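Local coordinates for uncharacterized protein (Desulfotomaculum acetoxidans, PDB 3U4Y), which is of unknown function but folds as a seven-bladed beta-propeller of the lactonase family, at residues A[229-237]-A[246-255]. Numbering follows the deposited sequence.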
ATOM      1  N   SER A 229      -8.271   3.103   9.846  1.00 23.21           N
ATOM      2  CA  SER A 229      -8.232   2.599  11.215  1.00 20.18           C
ATOM      3  C   SER A 229      -8.899   1.213  11.403  1.00 31.37           C
ATOM      4  O   SER A 229      -9.824   0.860  10.675  1.00 25.29           O
ATOM      5  CB  SER A 229      -8.938   3.614  12.093  1.00 19.75           C
ATOM      6  OG  SER A 229     -10.324   3.617  11.792  1.00 22.97           O
ATOM      7  N   ARG A 230      -8.459   0.439  12.397  1.00 28.91           N
ATOM      8  CA  ARG A 230      -8.820  -0.981  12.436  1.00 27.31           C
ATOM      9  C   ARG A 230     -10.282  -1.315  12.759  1.00 33.80           C
ATOM     10  O   ARG A 230     -10.718  -2.461  12.573  1.00 16.98           O
ATOM     11  CB  ARG A 230      -7.837  -1.786  13.295  1.00 43.05           C
ATOM     12  CG  ARG A 230      -7.352  -1.099  14.575  1.00 56.10           C
ATOM     13  CD  ARG A 230      -6.395  -2.014  15.383  1.00112.29           C
ATOM     14  NE  ARG A 230      -4.982  -1.613  15.313  1.00108.04           N
ATOM     15  CZ  ARG A 230      -4.003  -2.339  14.772  1.00101.44           C
ATOM     16  NH1 ARG A 230      -2.757  -1.873  14.773  1.00 91.69           N
ATOM     17  NH2 ARG A 230      -4.257  -3.531  14.236  1.00101.77           N
ATOM     18  N   ASP A 231     -11.035  -0.320  13.238  1.00 38.76           N
ATOM     19  CA  ASP A 231     -12.488  -0.465  13.438  1.00 25.78           C
ATOM     20  C   ASP A 231     -13.294  -0.023  12.219  1.00 39.37           C
ATOM     21  O   ASP A 231     -14.475  -0.323  12.110  1.00 50.41           O
ATOM     22  CB  ASP A 231     -12.965   0.283  14.672  1.00 24.61           C
ATOM     23  CG  ASP A 231     -12.820   1.781  14.542  1.00 43.08           C
ATOM     24  OD1 ASP A 231     -13.484   2.510  15.326  1.00 39.42           O
ATOM     25  OD2 ASP A 231     -12.039   2.221  13.665  1.00 49.03           O
ATOM     26  N   GLY A 232     -12.649   0.694  11.307  1.00 42.18           N
ATOM     27  CA  GLY A 232     -13.224   0.960  10.007  1.00 37.81           C
ATOM     28  C   GLY A 232     -13.983   2.261   9.949  1.00 35.73           C
ATOM     29  O   GLY A 232     -14.585   2.580   8.935  1.00 37.90           O
ATOM     30  N   SER A 233     -13.937   3.025  11.031  1.00 32.76           N
ATOM     31  CA  SER A 233     -14.769   4.211  11.152  1.00 29.20           C
ATOM     32  C   SER A 233     -14.042   5.501  10.842  1.00 34.25           C
ATOM     33  O   SER A 233     -14.674   6.549  10.731  1.00 41.87           O
ATOM     34  CB  SER A 233     -15.272   4.331  12.574  1.00 24.00           C
ATOM     35  OG  SER A 233     -14.212   4.815  13.379  1.00 20.16           O
ATOM     36  N   THR A 234     -12.717   5.445  10.757  1.00 23.52           N
ATOM     37  CA  THR A 234     -11.925   6.633  10.424  1.00 14.19           C
ATOM     38  C   THR A 234     -10.995   6.393   9.230  1.00 18.28           C
ATOM     39  O   THR A 234     -10.361   5.351   9.132  1.00 22.50           O
ATOM     40  CB  THR A 234     -11.167   7.174  11.646  1.00 17.40           C
ATOM     41  OG1 THR A 234     -12.113   7.524  12.668  1.00 23.33           O
ATOM     42  CG2 THR A 234     -10.379   8.409  11.276  1.00 17.48           C
ATOM     43  N   VAL A 235     -10.956   7.359   8.312  1.00 22.82           N
ATOM     44  CA  VAL A 235     -10.264   7.210   7.033  1.00 25.31           C
ATOM     45  C   VAL A 235      -9.392   8.412   6.723  1.00 29.82           C
ATOM     46  O   VAL A 235      -9.887   9.536   6.673  1.00 28.55           O
ATOM     47  CB  VAL A 235     -11.248   7.076   5.875  1.00 24.64           C
ATOM     48  CG1 VAL A 235     -10.502   7.030   4.545  1.00 16.41           C
ATOM     49  CG2 VAL A 235     -12.130   5.850   6.066  1.00 26.40           C
ATOM     50  N   TYR A 236      -8.100   8.154   6.503  1.00 27.65           N
ATOM     51  CA  TYR A 236      -7.108   9.196   6.298  1.00 19.03           C
ATOM     52  C   TYR A 236      -6.593   9.136   4.888  1.00 26.13           C
ATOM     53  O   TYR A 236      -6.182   8.071   4.420  1.00 35.06           O
ATOM     54  CB  TYR A 236      -5.934   9.016   7.252  1.00 18.45           C
ATOM     55  CG  TYR A 236      -6.310   9.047   8.715  1.00 23.10           C
ATOM     56  CD1 TYR A 236      -6.430  10.252   9.402  1.00 25.23           C
ATOM     57  CD2 TYR A 236      -6.543   7.874   9.407  1.00 18.88           C
ATOM     58  CE1 TYR A 236      -6.763  10.282  10.723  1.00 18.09           C
ATOM     59  CE2 TYR A 236      -6.881   7.894  10.730  1.00 30.93           C
ATOM     60  CZ  TYR A 236      -6.990   9.096  11.390  1.00 32.36           C
ATOM     61  OH  TYR A 236      -7.333   9.089  12.727  1.00 31.80           O
ATOM     62  N   VAL A 237      -6.586  10.290   4.228  1.00 17.36           N
ATOM     63  CA  VAL A 237      -6.209  10.378   2.828  1.00 17.97           C
ATOM     64  C   VAL A 237      -5.042  11.328   2.612  1.00 30.00           C
ATOM     65  O   VAL A 237      -5.081  12.471   3.053  1.00 30.16           O
ATOM     66  CB  VAL A 237      -7.396  10.844   2.000  1.00 18.06           C
ATOM     67  CG1 VAL A 237      -7.033  10.892   0.522  1.00 16.10           C
ATOM     68  CG2 VAL A 237      -8.574   9.921   2.248  1.00 15.88           C
ATOM     69  N   PHE A 246     -11.790  11.483   7.106  1.00 19.54           N
ATOM     70  CA  PHE A 246     -13.224  11.264   7.026  1.00 29.74           C
ATOM     71  C   PHE A 246     -13.668  10.259   8.074  1.00 23.90           C
ATOM     72  O   PHE A 246     -12.880   9.478   8.562  1.00 25.79           O
ATOM     73  CB  PHE A 246     -13.606  10.697   5.670  1.00 36.63           C
ATOM     74  CG  PHE A 246     -13.159  11.524   4.514  1.00 45.61           C
ATOM     75  CD1 PHE A 246     -11.804  11.740   4.279  1.00 48.58           C
ATOM     76  CD2 PHE A 246     -14.088  12.049   3.630  1.00 36.72           C
ATOM     77  CE1 PHE A 246     -11.379  12.490   3.191  1.00 39.08           C
ATOM     78  CE2 PHE A 246     -13.679  12.790   2.549  1.00 35.83           C
ATOM     79  CZ  PHE A 246     -12.321  13.015   2.326  1.00 36.36           C
ATOM     80  N   ASN A 247     -14.948  10.281   8.401  1.00 20.21           N
ATOM     81  CA  ASN A 247     -15.555   9.227   9.181  1.00 21.63           C
ATOM     82  C   ASN A 247     -16.272   8.318   8.221  1.00 18.24           C
ATOM     83  O   ASN A 247     -16.790   8.781   7.218  1.00 17.78           O
ATOM     84  CB  ASN A 247     -16.581   9.806  10.138  1.00 36.53           C
ATOM     85  CG  ASN A 247     -15.957  10.388  11.381  1.00 42.56           C
ATOM     86  OD1 ASN A 247     -16.240  11.535  11.742  1.00 47.29           O
ATOM     87  ND2 ASN A 247     -15.121   9.598  12.060  1.00 31.84           N
ATOM     88  N   PHE A 248     -16.311   7.026   8.512  1.00 17.55           N
ATOM     89  CA  PHE A 248     -17.045   6.114   7.665  1.00  8.06           C
ATOM     90  C   PHE A 248     -18.198   5.525   8.419  1.00 15.39           C
ATOM     91  O   PHE A 248     -18.115   5.254   9.601  1.00 29.69           O
ATOM     92  CB  PHE A 248     -16.152   5.004   7.152  1.00 16.94           C
ATOM     93  CG  PHE A 248     -16.783   4.154   6.082  1.00 20.73           C
ATOM     94  CD1 PHE A 248     -17.345   4.734   4.955  1.00 18.62           C
ATOM     95  CD2 PHE A 248     -16.775   2.766   6.187  1.00 17.63           C
ATOM     96  CE1 PHE A 248     -17.901   3.952   3.962  1.00 16.37           C
ATOM     97  CE2 PHE A 248     -17.331   1.979   5.200  1.00 14.75           C
ATOM     98  CZ  PHE A 248     -17.892   2.573   4.084  1.00 16.11           C
ATOM     99  N   ASN A 249     -19.292   5.344   7.716  1.00 15.62           N
ATOM    100  CA  ASN A 249     -20.459   4.751   8.293  1.00 24.16           C
ATOM    101  C   ASN A 249     -20.725   3.408   7.646  1.00 34.78           C
ATOM    102  O   ASN A 249     -21.121   3.325   6.476  1.00 27.34           O
ATOM    103  CB  ASN A 249     -21.654   5.655   8.115  1.00 27.37           C
ATOM    104  CG  ASN A 249     -22.875   5.073   8.709  1.00 26.35           C
ATOM    105  OD1 ASN A 249     -23.465   4.135   8.166  1.00 25.49           O
ATOM    106  ND2 ASN A 249     -23.253   5.590   9.862  1.00 37.68           N
ATOM    107  N   GLN A 250     -20.522   2.355   8.425  1.00 39.98           N
ATOM    108  CA  GLN A 250     -20.443   1.027   7.861  1.00 35.16           C
ATOM    109  C   GLN A 250     -21.774   0.391   7.506  1.00 36.95           C
ATOM    110  O   GLN A 250     -21.797  -0.685   6.917  1.00 39.99           O
ATOM    111  CB  GLN A 250     -19.620   0.120   8.758  1.00 37.48           C
ATOM    112  CG  GLN A 250     -18.185  -0.017   8.294  1.00 43.39           C
ATOM    113  CD  GLN A 250     -17.210  -0.020   9.439  1.00 40.72           C
ATOM    114  OE1 GLN A 250     -17.318   0.797  10.352  1.00 44.24           O
ATOM    115  NE2 GLN A 250     -16.250  -0.947   9.405  1.00 29.66           N
ATOM    116  N   LEU A 251     -22.880   1.054   7.833  1.00 34.77           N
ATOM    117  CA  LEU A 251     -24.184   0.518   7.453  1.00 31.63           C
ATOM    118  C   LEU A 251     -24.669   1.112   6.158  1.00 30.03           C
ATOM    119  O   LEU A 251     -25.083   0.386   5.250  1.00 28.62           O
ATOM    120  CB  LEU A 251     -25.222   0.805   8.510  1.00 31.16           C
ATOM    121  CG  LEU A 251     -24.960   0.229   9.876  1.00 38.08           C
ATOM    122  CD1 LEU A 251     -25.931   0.881  10.862  1.00 37.61           C
ATOM    123  CD2 LEU A 251     -25.134  -1.265   9.774  1.00 38.27           C
ATOM    124  N   SER A 252     -24.638   2.441   6.089  1.00 29.72           N
ATOM    125  CA  SER A 252     -25.135   3.149   4.913  1.00 38.33           C
ATOM    126  C   SER A 252     -24.075   3.264   3.816  1.00 37.80           C
ATOM    127  O   SER A 252     -24.397   3.533   2.664  1.00 42.91           O
ATOM    128  CB  SER A 252     -25.667   4.532   5.285  1.00 35.06           C
ATOM    129  OG  SER A 252     -24.613   5.413   5.607  1.00 42.41           O
ATOM    130  N   GLY A 253     -22.819   3.050   4.179  1.00 27.44           N
ATOM    131  CA  GLY A 253     -21.737   3.126   3.222  1.00 29.43           C
ATOM    132  C   GLY A 253     -21.377   4.552   2.860  1.00 34.90           C
ATOM    133  O   GLY A 253     -21.097   4.827   1.695  1.00 44.51           O
ATOM    134  N   THR A 254     -21.370   5.451   3.850  1.00 22.63           N
ATOM    135  CA  THR A 254     -21.147   6.875   3.596  1.00 27.02           C
ATOM    136  C   THR A 254     -19.941   7.517   4.312  1.00 35.85           C
ATOM    137  O   THR A 254     -19.827   7.491   5.535  1.00 27.64           O
ATOM    138  CB  THR A 254     -22.433   7.734   3.844  1.00 23.91           C
ATOM    139  OG1 THR A 254     -22.853   7.611   5.205  1.00 38.94           O
ATOM    140  CG2 THR A 254     -23.575   7.308   2.924  1.00 16.73           C
ATOM    141  N   LEU A 255     -19.063   8.127   3.517  1.00 41.89           N
ATOM    142  CA  LEU A 255     -17.879   8.829   4.011  1.00 30.35           C
ATOM    143  C   LEU A 255     -18.177  10.292   4.329  1.00 30.18           C
ATOM    144  O   LEU A 255     -18.591  11.034   3.457  1.00 42.00           O
ATOM    145  CB  LEU A 255     -16.793   8.798   2.936  1.00 25.38           C
ATOM    146  CG  LEU A 255     -15.778   7.663   2.909  1.00 25.73           C
ATOM    147  CD1 LEU A 255     -14.701   7.987   1.915  1.00 24.92           C
ATOM    148  CD2 LEU A 255     -15.181   7.483   4.295  1.00 31.58           C
TER
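Val235 and Phe246 face each other as an antiparallel hydrogen-bonded pair: Val235 N gives to Phe246 O at 2.9 Å, and Phe246 N to Val235 O at 2.8 Å. The Phe246 ring sets CE1 3.9 Å from Val237 CG2, and an aromatic suits this buried spot, where it also packs edge-to-face with Phe257. Thr234 and Asn247 form a non-hydrogen-bonded pair whose side chains lie side by side on the other face, where small polar groups suit a partly exposed surface. Ser233 O takes the backbone N of Phe248 at 2.8 Å and a weak bond from Asn247 ND2.

In Phe248, with CG anti to the backbone N (chi1 -170°), CB at 3.4 Å, CG and then CD2 at 3.5 Å run past Gly232 O, which lies at the ring's edge near its plane; CB also touches Val235 CG2, and the ring meets Phe189 and Phe191 edge-to-face. Val235 CG2 also reaches Leu255 CD2 at 3.9 Å; a branched aliphatic thus packs against two larger neighbours.

Gln250 bends at chi2, its long amide side chain reaching across to the turn: NE2 gives to Asp231 O at 3.3 Å, with the acceptor in the amide plane, and bonds weakly to Asp186 OD1. Gly232, with phi 93°, ends the type I turn from Ser229; a CB there would be jammed against the carbonyl O of Asp231, so glycine suits the place. Replacing Gln250 by an alanine would probably leave both Asp231 O and Asp186 without this donor.

The pair belongs to hairpin 234-238/242-249, the middle strands of a four-stranded propeller blade, flanked by 226-228 and 254-262. On the blade's apolar face Val237 meets strand 199-204 of the preceding blade, Phe246 meets 212-218, and Leu255 both.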